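Local atomic coordinates of arylmalonate decarboxylase (PDB entry 3DTV), a protein that catalyses the decarboxylation of 2-aryl-2-methylmalonates, taking up a proton and releasing carbon dioxide to leave 2-arylpropionates. Residues 9-14 / 71-76; 77-82 / 128-133; 182-187 / 202-207; 121-126 / 169-174. All coordinates share one frame; numbering follows the deposited sequence.

Contact 1. Residues 9-14 / 71-76; sequences IGMIVP and SLMGTS. With SO4 (sulfate ion), chain F.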
loop_
_atom_site.group_PDB
_atom_site.type_symbol
_atom_site.label_atom_id
_atom_site.label_comp_id
_atom_site.label_asym_id
_atom_site.label_seq_id
_atom_site.Cartn_x
_atom_site.Cartn_y
_atom_site.Cartn_z
ATOM N N ILE A 9 -14.918 5.553 -1.755
ATOM C CA ILE A 9 -13.763 4.835 -2.167
ATOM C C ILE A 9 -13.957 3.397 -1.714
ATOM O O ILE A 9 -14.132 3.142 -0.509
ATOM C CB ILE A 9 -12.484 5.468 -1.545
ATOM C CG1 ILE A 9 -12.242 6.864 -2.126
ATOM C CG2 ILE A 9 -11.285 4.541 -1.672
ATOM C CD1 ILE A 9 -11.391 7.717 -1.285
ATOM N N GLY A 10 -13.926 2.474 -2.680
ATOM C CA GLY A 10 -14.101 1.052 -2.411
ATOM C C GLY A 10 -12.738 0.380 -2.221
ATOM O O GLY A 10 -11.755 0.661 -2.962
ATOM N N MET A 11 -12.660 -0.521 -1.245
ATOM C CA MET A 11 -11.423 -1.232 -1.027
ATOM C C MET A 11 -11.669 -2.718 -0.970
ATOM O O MET A 11 -12.450 -3.208 -0.172
ATOM C CB MET A 11 -10.799 -0.775 0.283
ATOM C CG MET A 11 -10.290 0.660 0.190
ATOM S SD MET A 11 -9.491 1.260 1.693
ATOM C CE MET A 11 -8.555 2.682 1.031
ATOM N N ILE A 12 -10.949 -3.435 -1.806
ATOM C CA ILE A 12 -10.896 -4.868 -1.703
ATOM C C ILE A 12 -9.858 -5.259 -0.691
ATOM O O ILE A 12 -8.672 -4.921 -0.809
ATOM C CB ILE A 12 -10.600 -5.503 -3.092
ATOM C CG1 ILE A 12 -11.546 -4.953 -4.179
ATOM C CG2 ILE A 12 -10.636 -7.039 -3.005
ATOM C CD1 ILE A 12 -11.178 -5.461 -5.580
ATOM N N VAL A 13 -10.285 -5.993 0.320
ATOM C CA VAL A 13 -9.423 -6.232 1.460
ATOM C C VAL A 13 -9.177 -7.739 1.579
ATOM O O VAL A 13 -10.015 -8.516 1.250
ATOM C CB VAL A 13 -10.128 -5.629 2.693
ATOM C CG1 VAL A 13 -10.219 -6.604 3.846
ATOM C CG2 VAL A 13 -9.561 -4.262 3.041
ATOM N N PRO A 14 -7.997 -8.150 2.036
ATOM C CA PRO A 14 -7.746 -9.574 2.124
ATOM C C PRO A 14 -8.687 -10.347 3.063
ATOM O O PRO A 14 -9.183 -11.379 2.647
ATOM C CB PRO A 14 -6.298 -9.639 2.658
ATOM C CG PRO A 14 -5.658 -8.310 2.257
ATOM C CD PRO A 14 -6.813 -7.335 2.442
ATOM N N SER A 71 -9.704 0.236 -4.900
ATOM C CA SER A 71 -8.309 -0.169 -4.655
ATOM C C SER A 71 -8.275 -1.592 -4.147
ATOM O O SER A 71 -9.017 -1.948 -3.241
ATOM C CB SER A 71 -7.599 0.776 -3.626
ATOM O OG SER A 71 -6.233 0.351 -3.493
ATOM N N LEU A 72 -7.447 -2.415 -4.751
ATOM C CA LEU A 72 -7.044 -3.694 -4.173
ATOM C C LEU A 72 -6.029 -3.474 -3.049
ATOM O O LEU A 72 -4.830 -3.235 -3.278
ATOM C CB LEU A 72 -6.447 -4.641 -5.252
ATOM C CG LEU A 72 -5.929 -5.995 -4.753
ATOM C CD1 LEU A 72 -7.021 -6.828 -4.050
ATOM C CD2 LEU A 72 -5.304 -6.768 -5.920
ATOM N N MET A 73 -6.506 -3.610 -1.822
ATOM C CA MET A 73 -5.755 -3.100 -0.693
ATOM C C MET A 73 -4.992 -4.241 -0.055
ATOM O O MET A 73 -5.153 -4.467 1.121
ATOM C CB MET A 73 -6.695 -2.447 0.336
ATOM C CG MET A 73 -7.162 -1.066 -0.063
ATOM S SD MET A 73 -5.801 0.187 -0.002
ATOM C CE MET A 73 -5.898 0.593 1.779
ATOM N N GLY A 74 -4.199 -4.968 -0.843
ATOM C CA GLY A 74 -3.279 -5.974 -0.311
ATOM C C GLY A 74 -1.992 -5.873 -1.147
ATOM O O GLY A 74 -2.029 -5.906 -2.380
ATOM N N THR A 75 -0.857 -5.684 -0.492
ATOM C CA THR A 75 0.390 -5.444 -1.207
ATOM C C THR A 75 0.915 -6.754 -1.799
ATOM O O THR A 75 1.166 -6.842 -2.992
ATOM C CB THR A 75 1.457 -4.815 -0.258
ATOM O OG1 THR A 75 0.791 -4.104 0.789
ATOM C CG2 THR A 75 2.425 -3.881 -1.015
ATOM N N SER A 76 1.068 -7.773 -0.956
ATOM C CA SER A 76 1.432 -9.118 -1.407
ATOM C C SER A 76 0.554 -9.656 -2.537
ATOM O O SER A 76 1.050 -10.150 -3.552
ATOM C CB SER A 76 1.358 -10.086 -0.219
ATOM O OG SER A 76 1.890 -11.346 -0.611
HETATM S S SO4 F . 0.002 -6.952 2.842
HETATM O O1 SO4 F . -0.506 -7.736 3.977
HETATM O O2 SO4 F . 1.157 -6.115 3.233
HETATM O O3 SO4 F . 0.506 -7.841 1.749
HETATM O O4 SO4 F . -1.056 -6.082 2.370
#
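Met73 and Ile12 carry most of this contact, where strands 9-13 and 69-72 run side by side in the parallel sheet of the N-terminal half. Ile12 is held through both ends of its backbone: its N donates to Ser71 O at 2.8 Å, and its O accepts from Met73 N at 2.7 Å, with the donor in the carbonyl plane. A third bond, Ser71 N to Gly10 O at 2.9 Å, fixes the register one step earlier.

Met11 and Ser71 face one side of the sheet, and Met73, just past the strand end, swings back over that side. Met73 bends twice (chi2 -70°, chi3 -84°), which curls its thioether back over extended Met11. CG of Met73 lies 3.6 Å from Met11 CG, and the two methyls meet closely, CE to CE at 3.5 Å. Phe216 of helix 211-223 touches both methionines. On the other face Ile12 CG2 sits 3.8 Å from Leu72 CD1, and helix 48-64 packs against this pair.

Beyond Gly74, as the chain passes into helix 75-79, two backbone amides meet a sulfate ion: Thr75 N reaches its O4 at 2.9 Å and Ser76 N its O3 at 2.8 Å. The chemistry thus divides in two, a buried, greasy sheet centre and, past the strand's C-terminal end, backbone N-H groups that bind the sulfate and could receive another anion.

Contact 2. Residues 77-82 / 128-133; sequences LSFYRG and DDVNER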
loop_
_atom_site.group_PDB
_atom_site.type_symbol
_atom_site.label_atom_id
_atom_site.label_comp_id
_atom_site.label_asym_id
_atom_site.label_seq_id
_atom_site.Cartn_x
_atom_site.Cartn_y
_atom_site.Cartn_z
ATOM N N LEU A 77 -0.764 -9.558 -2.350
ATOM C CA LEU A 77 -1.739 -9.935 -3.397
ATOM C C LEU A 77 -1.446 -9.256 -4.722
ATOM O O LEU A 77 -1.795 -9.778 -5.761
ATOM C CB LEU A 77 -3.162 -9.518 -2.971
ATOM C CG LEU A 77 -4.214 -10.549 -2.595
ATOM C CD1 LEU A 77 -3.665 -11.973 -2.558
ATOM C CD2 LEU A 77 -5.013 -10.151 -1.320
ATOM N N SER A 78 -0.856 -8.051 -4.671
ATOM C CA SER A 78 -0.661 -7.260 -5.864
ATOM C C SER A 78 0.784 -7.180 -6.362
ATOM O O SER A 78 1.016 -6.716 -7.505
ATOM C CB SER A 78 -1.214 -5.871 -5.658
ATOM O OG SER A 78 -0.657 -5.312 -4.483
ATOM N N PHE A 79 1.755 -7.663 -5.587
ATOM C CA PHE A 79 3.138 -7.696 -6.111
ATOM C C PHE A 79 3.740 -9.100 -6.241
ATOM O O PHE A 79 4.769 -9.295 -6.881
ATOM C CB PHE A 79 4.053 -6.833 -5.262
ATOM C CG PHE A 79 4.399 -7.424 -3.902
ATOM C CD1 PHE A 79 5.177 -8.617 -3.791
ATOM C CD2 PHE A 79 4.049 -6.751 -2.753
ATOM C CE1 PHE A 79 5.487 -9.171 -2.532
ATOM C CE2 PHE A 79 4.388 -7.271 -1.504
ATOM C CZ PHE A 79 5.118 -8.471 -1.391
ATOM N N TYR A 80 3.094 -10.075 -5.626
ATOM C CA TYR A 80 3.632 -11.411 -5.564
ATOM C C TYR A 80 3.982 -11.985 -6.942
ATOM O O TYR A 80 4.913 -12.725 -7.065
ATOM C CB TYR A 80 2.591 -12.303 -4.879
ATOM C CG TYR A 80 3.062 -13.706 -4.585
ATOM C CD1 TYR A 80 2.849 -14.753 -5.506
ATOM C CD2 TYR A 80 3.680 -13.997 -3.362
ATOM C CE1 TYR A 80 3.289 -16.059 -5.235
ATOM C CE2 TYR A 80 4.116 -15.280 -3.068
ATOM C CZ TYR A 80 3.921 -16.320 -4.002
ATOM O OH TYR A 80 4.365 -17.591 -3.679
ATOM N N ARG A 81 3.200 -11.662 -7.961
ATOM C CA ARG A 81 3.320 -12.252 -9.271
ATOM C C ARG A 81 3.968 -11.276 -10.242
ATOM O O ARG A 81 4.002 -11.524 -11.453
ATOM C CB ARG A 81 1.943 -12.683 -9.760
ATOM C CG ARG A 81 1.184 -13.375 -8.693
ATOM C CD ARG A 81 0.593 -14.630 -9.190
ATOM N NE ARG A 81 0.845 -15.807 -8.330
ATOM C CZ ARG A 81 1.691 -16.809 -8.620
ATOM N NH1 ARG A 81 2.431 -16.797 -9.744
ATOM N NH2 ARG A 81 1.822 -17.824 -7.776
ATOM N N GLY A 82 4.483 -10.159 -9.709
ATOM C CA GLY A 82 5.340 -9.303 -10.517
ATOM C C GLY A 82 4.574 -8.071 -10.967
ATOM O O GLY A 82 3.372 -7.941 -10.698
ATOM N N ASP A 128 10.912 -14.704 3.715
ATOM C CA ASP A 128 11.945 -14.630 2.687
ATOM C C ASP A 128 11.386 -14.626 1.259
ATOM O O ASP A 128 11.672 -13.723 0.487
ATOM C CB ASP A 128 12.914 -15.824 2.844
ATOM C CG ASP A 128 13.633 -15.810 4.175
ATOM O OD1 ASP A 128 13.914 -14.689 4.684
ATOM O OD2 ASP A 128 13.900 -16.911 4.720
ATOM N N ASP A 129 10.617 -15.650 0.907
ATOM C CA ASP A 129 10.216 -15.826 -0.472
ATOM C C ASP A 129 9.386 -14.654 -0.969
ATOM O O ASP A 129 9.504 -14.222 -2.130
ATOM C CB ASP A 129 9.435 -17.117 -0.657
ATOM C CG ASP A 129 9.028 -17.327 -2.108
ATOM O OD1 ASP A 129 7.813 -17.190 -2.401
ATOM O OD2 ASP A 129 9.934 -17.570 -2.943
ATOM N N VAL A 130 8.552 -14.133 -0.068
ATOM C CA VAL A 130 7.729 -12.964 -0.376
ATOM C C VAL A 130 8.548 -11.689 -0.478
ATOM O O VAL A 130 8.290 -10.852 -1.345
ATOM C CB VAL A 130 6.506 -12.803 0.606
ATOM C CG1 VAL A 130 5.715 -11.488 0.278
ATOM C CG2 VAL A 130 5.606 -14.068 0.480
ATOM N N ASN A 131 9.539 -11.549 0.388
ATOM C CA ASN A 131 10.440 -10.374 0.359
ATOM C C ASN A 131 11.267 -10.325 -0.925
ATOM O O ASN A 131 11.547 -9.245 -1.450
ATOM C CB ASN A 131 11.359 -10.390 1.576
ATOM C CG ASN A 131 10.600 -10.054 2.857
ATOM O OD1 ASN A 131 9.695 -9.226 2.840
ATOM N ND2 ASN A 131 10.941 -10.718 3.956
ATOM N N GLU A 132 11.639 -11.506 -1.415
ATOM C CA GLU A 132 12.302 -11.631 -2.668
ATOM C C GLU A 132 11.379 -11.186 -3.822
ATOM O O GLU A 132 11.862 -10.577 -4.779
ATOM C CB GLU A 132 12.770 -13.079 -2.905
ATOM C CG GLU A 132 13.891 -13.565 -1.978
ATOM C CD GLU A 132 14.042 -15.093 -2.038
ATOM O OE1 GLU A 132 13.771 -15.696 -3.133
ATOM O OE2 GLU A 132 14.426 -15.689 -0.995
ATOM N N ARG A 133 10.079 -11.514 -3.751
ATOM C CA ARG A 133 9.154 -11.151 -4.816
ATOM C C ARG A 133 8.911 -9.635 -4.709
ATOM O O ARG A 133 8.631 -8.977 -5.685
ATOM C CB ARG A 133 7.831 -11.952 -4.683
ATOM C CG ARG A 133 7.949 -13.395 -5.181
ATOM C CD ARG A 133 6.918 -14.313 -4.583
ATOM N NE ARG A 133 7.141 -15.691 -5.012
ATOM C CZ ARG A 133 6.785 -16.175 -6.208
ATOM N NH1 ARG A 133 6.150 -15.394 -7.081
ATOM N NH2 ARG A 133 7.061 -17.451 -6.542
HETATM O O HOH W 1 7.814 -9.929 -8.345
#
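Arg133 lays its guanidinium flat on the Tyr80 ring, a stacked cation-pi pair that joins helix 128-140 to the type I beta turn from Phe79 to Gly82 that follows helix 75-79. Traced outward, Arg133 CB and CG pass beside the backbone carbonyl of Tyr80, CG coming within 3.6 Å of Tyr80 O. CD then comes over the ring face, off its centre, 3.3 Å from Tyr80 CE2, a CH-pi contact. Because the chain is extended from CG to NE (chi3 -176°), the next atom continues across the same face, with NE 3.4 Å from Tyr80 CZ. The carbon CZ of the arginine stands 4.0 Å from the ring centroid, and the two planes differ by only 5°.

At the tip, NH1 turns back to Tyr80 O at 2.9 Å, the acceptor lying in the guanidinium plane. NE is also tied to its own helix by a salt bridge to Asp129 OD1 at 3.1 Å. These bonds at two edges fix the rotation of the guanidinium and should keep its face on the tyrosine.

Alongside, Val130 CG2 meets the Tyr80 edge, and Val130 CG1 lies 3.5 Å from CZ of the buried Phe79 ring. A single water donates to Arg133 O at 2.9 Å and, more weakly, to Phe79 O.

Contact 3. Residues 182-187 / 202-207; sequences DGILLS and RRLGVP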
loop_
_atom_site.group_PDB
_atom_site.type_symbol
_atom_site.label_atom_id
_atom_site.label_comp_id
_atom_site.label_asym_id
_atom_site.label_seq_id
_atom_site.Cartn_x
_atom_site.Cartn_y
_atom_site.Cartn_z
ATOM N N ASP A 182 17.479 6.122 0.024
ATOM C CA ASP A 182 16.720 7.379 -0.026
ATOM C C ASP A 182 15.528 7.334 0.936
ATOM O O ASP A 182 15.047 8.369 1.372
ATOM C CB ASP A 182 16.165 7.626 -1.427
ATOM C CG ASP A 182 17.249 7.737 -2.486
ATOM O OD1 ASP A 182 18.360 8.169 -2.141
ATOM O OD2 ASP A 182 16.981 7.406 -3.664
ATOM N N GLY A 183 15.030 6.132 1.231
ATOM C CA GLY A 183 13.858 5.989 2.089
ATOM C C GLY A 183 13.592 4.536 2.443
ATOM O O GLY A 183 14.404 3.649 2.100
ATOM N N ILE A 184 12.450 4.286 3.099
ATOM C CA ILE A 184 12.166 2.981 3.653
ATOM C C ILE A 184 10.771 2.546 3.237
ATOM O O ILE A 184 9.799 3.294 3.369
ATOM C CB ILE A 184 12.272 2.959 5.192
ATOM C CG1 ILE A 184 13.590 3.540 5.656
ATOM C CG2 ILE A 184 12.086 1.561 5.710
ATOM C CD1 ILE A 184 13.804 3.510 7.172
ATOM N N LEU A 185 10.665 1.337 2.728
ATOM C CA LEU A 185 9.345 0.768 2.505
ATOM C C LEU A 185 8.969 -0.146 3.688
ATOM O O LEU A 185 9.633 -1.184 3.933
ATOM C CB LEU A 185 9.283 0.047 1.161
ATOM C CG LEU A 185 8.102 -0.857 0.952
ATOM C CD1 LEU A 185 6.820 -0.049 1.002
ATOM C CD2 LEU A 185 8.247 -1.595 -0.394
ATOM N N LEU A 186 7.960 0.278 4.460
ATOM C CA LEU A 186 7.434 -0.537 5.565
ATOM C C LEU A 186 6.205 -1.295 5.083
ATOM O O LEU A 186 5.102 -0.720 4.926
ATOM C CB LEU A 186 7.094 0.353 6.772
ATOM C CG LEU A 186 6.478 -0.332 8.024
ATOM C CD1 LEU A 186 7.329 -1.498 8.533
ATOM C CD2 LEU A 186 6.243 0.719 9.162
ATOM N N SER A 187 6.359 -2.577 4.843
ATOM C CA SER A 187 5.347 -3.260 4.047
ATOM C C SER A 187 4.606 -4.236 4.941
ATOM O O SER A 187 5.147 -5.283 5.300
ATOM C CB SER A 187 5.944 -4.000 2.845
ATOM O OG SER A 187 4.916 -4.302 1.875
ATOM N N ARG A 202 11.272 11.013 12.094
ATOM C CA ARG A 202 11.783 11.974 13.069
ATOM C C ARG A 202 13.185 11.645 13.477
ATOM O O ARG A 202 13.984 12.539 13.619
ATOM C CB ARG A 202 10.888 12.048 14.312
ATOM C CG ARG A 202 10.188 13.408 14.445
ATOM C CD ARG A 202 9.167 13.503 15.610
ATOM N NE ARG A 202 8.003 12.630 15.422
ATOM C CZ ARG A 202 6.815 12.808 16.005
ATOM N NH1 ARG A 202 6.624 13.827 16.852
ATOM N NH2 ARG A 202 5.818 11.956 15.746
ATOM N N ARG A 203 13.454 10.349 13.630
ATOM C CA ARG A 203 14.726 9.790 14.096
ATOM C C ARG A 203 15.786 9.628 13.021
ATOM O O ARG A 203 16.968 9.713 13.308
ATOM C CB ARG A 203 14.491 8.446 14.795
ATOM C CG ARG A 203 13.873 8.624 16.191
ATOM C CD ARG A 203 13.531 7.297 16.873
ATOM N NE ARG A 203 14.675 6.406 17.012
ATOM C CZ ARG A 203 14.649 5.259 17.685
ATOM N NH1 ARG A 203 13.523 4.860 18.262
ATOM N NH2 ARG A 203 15.731 4.493 17.763
ATOM N N LEU A 204 15.374 9.401 11.782
ATOM C CA LEU A 204 16.316 9.106 10.701
ATOM C C LEU A 204 16.355 10.203 9.631
ATOM O O LEU A 204 17.321 10.289 8.865
ATOM C CB LEU A 204 15.995 7.765 10.047
ATOM C CG LEU A 204 16.142 6.450 10.836
ATOM C CD1 LEU A 204 15.314 6.469 12.124
ATOM C CD2 LEU A 204 15.757 5.218 9.961
ATOM N N GLY A 205 15.307 11.034 9.567
ATOM C CA GLY A 205 15.261 12.104 8.588
ATOM C C GLY A 205 15.042 11.619 7.174
ATOM O O GLY A 205 15.299 12.326 6.196
ATOM N N VAL A 206 14.531 10.412 7.053
ATOM C CA VAL A 206 14.288 9.865 5.737
ATOM C C VAL A 206 12.826 9.454 5.703
ATOM O O VAL A 206 12.276 9.126 6.776
ATOM C CB VAL A 206 15.270 8.689 5.473
ATOM C CG1 VAL A 206 14.718 7.375 5.952
ATOM C CG2 VAL A 206 15.604 8.613 4.017
ATOM N N PRO A 207 12.178 9.508 4.498
ATOM C CA PRO A 207 10.763 9.168 4.452
ATOM C C PRO A 207 10.470 7.659 4.462
ATOM O O PRO A 207 11.220 6.852 3.895
ATOM C CB PRO A 207 10.311 9.773 3.108
ATOM C CG PRO A 207 11.469 9.581 2.238
ATOM C CD PRO A 207 12.663 9.902 3.154
#
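A beta-alpha-beta unit, strand 183-187, helix 196-204 and strand 208-210, is drawn together here by Ile184 and by the Val206-Pro207 link that leads from the helix into the last strand. The one hydrogen bond across the contact runs from Ile184 N to Pro207 O, 3.0 Å long with an angle of 152° at the hydrogen, and the donor lies nearly on the line of the carbonyl. It starts the pairing of the two strands just before the second is formally under way. Next to it, Gly183 brings its bare CA within 3.3 Å of the same Pro207 O. Pro207 CD also lies 3.3 Å from Asp182 O, on the opposing segment.

The apolar part belongs to Ile184. Its CG1 branch points opposite the carbonyl carbon (chi1 -51°) and runs on straight to CD1, which puts this methyl beside Leu204 at the end of the helix. CD1 meets Leu204 CD2 at 3.8 Å, and CG1 lies 4.0 Å from Val206 CG1; both neighbours cross the isoleucine at about a right angle. Gly205, with a positive phi of 72°, turns the chain out of the helix between these two residues, both of which touch Ile184.

Around this corner, Phe175 of helix 164-176 packs on Ile184 and Leu204, Asp182 OD2 takes the backbone N-H groups of Arg118 and Arg119, and strand 183-187 lies between strands 119-124 and 208-210 in the C-terminal sheet.

Contact 4. Residues 121-126 / 169-174; sequences ALATAY and DLCVRA. With SO4 (sulfate ion), chain H; SO4 (sulfate ion), chain F.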
loop_
_atom_site.group_PDB
_atom_site.type_symbol
_atom_site.label_atom_id
_atom_site.label_comp_id
_atom_site.label_asym_id
_atom_site.label_seq_id
_atom_site.Cartn_x
_atom_site.Cartn_y
_atom_site.Cartn_z
ATOM N N ALA A 121 15.097 0.923 1.208
ATOM C CA ALA A 121 15.281 -0.177 2.155
ATOM C C ALA A 121 13.953 -0.852 2.513
ATOM O O ALA A 121 12.924 -0.192 2.627
ATOM C CB ALA A 121 16.049 0.324 3.437
ATOM N N LEU A 122 13.985 -2.159 2.739
ATOM C CA LEU A 122 12.762 -2.909 2.958
ATOM C C LEU A 122 12.580 -3.337 4.420
ATOM O O LEU A 122 13.475 -3.915 5.013
ATOM C CB LEU A 122 12.783 -4.141 2.034
ATOM C CG LEU A 122 12.231 -3.996 0.617
ATOM C CD1 LEU A 122 12.517 -2.702 0.014
ATOM C CD2 LEU A 122 12.702 -5.157 -0.257
ATOM N N ALA A 123 11.412 -3.054 4.985
ATOM C CA ALA A 123 11.042 -3.482 6.345
ATOM C C ALA A 123 9.674 -4.127 6.320
ATOM O O ALA A 123 8.628 -3.454 6.137
ATOM C CB ALA A 123 11.039 -2.286 7.311
ATOM N N THR A 124 9.625 -5.437 6.493
ATOM C CA THR A 124 8.361 -6.094 6.155
ATOM C C THR A 124 7.934 -7.115 7.189
ATOM O O THR A 124 8.648 -7.373 8.164
ATOM C CB THR A 124 8.436 -6.850 4.834
ATOM O OG1 THR A 124 8.927 -8.179 5.104
ATOM C CG2 THR A 124 9.327 -6.106 3.789
ATOM N N ALA A 125 6.760 -7.707 6.974
ATOM C CA ALA A 125 6.294 -8.717 7.905
ATOM C C ALA A 125 6.223 -10.054 7.148
ATOM O O ALA A 125 5.539 -10.991 7.562
ATOM C CB ALA A 125 4.966 -8.289 8.525
ATOM N N TYR A 126 6.964 -10.132 6.033
ATOM C CA TYR A 126 6.897 -11.299 5.133
ATOM C C TYR A 126 7.983 -12.350 5.345
ATOM O O TYR A 126 9.045 -12.087 5.909
ATOM C CB TYR A 126 6.955 -10.863 3.667
ATOM C CG TYR A 126 5.996 -9.757 3.300
ATOM C CD1 TYR A 126 6.394 -8.736 2.462
ATOM C CD2 TYR A 126 4.673 -9.731 3.804
ATOM C CE1 TYR A 126 5.516 -7.705 2.110
ATOM C CE2 TYR A 126 3.763 -8.686 3.458
ATOM C CZ TYR A 126 4.206 -7.688 2.600
ATOM O OH TYR A 126 3.376 -6.683 2.208
ATOM N N ASP A 169 11.720 -0.057 15.549
ATOM C CA ASP A 169 12.996 -0.769 15.570
ATOM C C ASP A 169 13.241 -1.567 14.284
ATOM O O ASP A 169 14.362 -1.663 13.801
ATOM C CB ASP A 169 13.021 -1.738 16.736
ATOM C CG ASP A 169 14.358 -2.449 16.850
ATOM O OD1 ASP A 169 15.315 -1.805 17.345
ATOM O OD2 ASP A 169 14.457 -3.627 16.429
ATOM N N LEU A 170 12.177 -2.137 13.728
ATOM C CA LEU A 170 12.267 -2.858 12.452
ATOM C C LEU A 170 12.877 -1.978 11.345
ATOM O O LEU A 170 13.753 -2.413 10.606
ATOM C CB LEU A 170 10.862 -3.301 12.013
ATOM C CG LEU A 170 10.753 -4.499 11.071
ATOM C CD1 LEU A 170 9.445 -4.471 10.302
ATOM C CD2 LEU A 170 11.923 -4.594 10.172
ATOM N N CYS A 171 12.353 -0.760 11.211
ATOM C CA CYS A 171 12.766 0.144 10.154
ATOM C C CYS A 171 14.160 0.705 10.404
ATOM O O CYS A 171 14.913 0.897 9.473
ATOM C CB CYS A 171 11.831 1.334 10.077
ATOM S SG CYS A 171 10.175 1.018 9.525
ATOM N N VAL A 172 14.477 1.020 11.656
ATOM C CA VAL A 172 15.808 1.489 11.995
ATOM C C VAL A 172 16.849 0.422 11.653
ATOM O O VAL A 172 17.937 0.721 11.136
ATOM C CB VAL A 172 15.891 1.821 13.500
ATOM C CG1 VAL A 172 17.328 2.246 13.905
ATOM C CG2 VAL A 172 14.893 2.895 13.849
ATOM N N ARG A 173 16.537 -0.834 11.970
ATOM C CA ARG A 173 17.433 -1.935 11.606
ATOM C C ARG A 173 17.472 -2.116 10.084
ATOM O O ARG A 173 18.546 -2.408 9.535
ATOM C CB ARG A 173 17.037 -3.236 12.326
ATOM C CG ARG A 173 17.391 -3.241 13.834
ATOM C CD ARG A 173 17.094 -4.583 14.502
ATOM N NE ARG A 173 15.689 -4.965 14.372
ATOM C CZ ARG A 173 15.243 -5.976 13.619
ATOM N NH1 ARG A 173 16.111 -6.720 12.940
ATOM N NH2 ARG A 173 13.926 -6.241 13.546
ATOM N N ALA A 174 16.317 -1.949 9.394
ATOM C CA ALA A 174 16.341 -1.939 7.910
ATOM C C ALA A 174 17.286 -0.848 7.315
ATOM O O ALA A 174 18.105 -1.147 6.433
ATOM C CB ALA A 174 14.916 -1.817 7.306
HETATM S S SO4 H . 20.063 -6.366 12.504
HETATM O O1 SO4 H . 18.876 -7.185 12.240
HETATM O O2 SO4 H . 20.270 -6.422 13.955
HETATM O O3 SO4 H . 21.258 -6.819 11.755
HETATM O O4 SO4 H . 19.772 -4.986 12.079
HETATM S S SO4 F . 0.002 -6.952 2.842
HETATM O O1 SO4 F . -0.506 -7.736 3.977
HETATM O O2 SO4 F . 1.157 -6.115 3.233
HETATM O O3 SO4 F . 0.506 -7.841 1.749
HETATM O O4 SO4 F . -1.056 -6.082 2.370
#
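Helix 164-176 lies over the middle of the C-terminal parallel sheet, and Ala123 of strand 119-124 is the point where Leu170, Cys171 and Ala174 come down on it. The strand and helix segments run nearly opposite ways, 152° apart, and their axes approach to 7.6 Å, which small side chains allow. Ala123 CB touches Leu170 CD2 at 3.8 Å, Ala174 CB at 3.9 Å and Cys171 SG at 4.1 Å. Ala174 CB also rests 3.4 Å from Leu122 O, while the other Leu170 methyl, CD1, is 3.7 Å from Thr124 O. No hydrogen bond crosses the interface, so it is held by apolar packing.

Polar groups sit at its margins. Thr124 OG1 accepts the N-H of Tyr126, an ST turn at the strand end, and is hydrogen-bonded to Asn131. On the outer side of the helix, Arg173 NE bonds Asp169 OD2 at 2.7 Å, and Arg173 NH1 donates to a second sulfate ion, distinct from the one at Tyr126 and also bound by Arg149 NE.

The helix leads from strand 144-150 to strand 183-187, which lie on either side of strand 119-124 in the sheet, so it passes over the intervening strand, as in a beta-alpha-beta crossover of a parallel alpha/beta fold.

Contacts 1 and 4 lie in different parallel sheets, their centres about 22 Å apart on opposite sides of the chain's centre, yet both reach one sulfate ion between them: Thr75 and Ser76 from one sheet, Tyr126 from the other, with Gly189 N joining. The ion is probably from the crystallisation liquor but may mark a pocket for anions between the halves. Contact 2 joins the two halves beside it, its centre about 16 Å from those of contacts 1 and 4; the Phe79 side chain is about 5 Å from the ion, and Phe79 CZ packs 3.6 Å from Tyr126 CE1. Contacts 3 and 4 share the C-terminal sheet, centres about 10 Å apart, where Ser187 N lies 2.8 Å from Ala123 O.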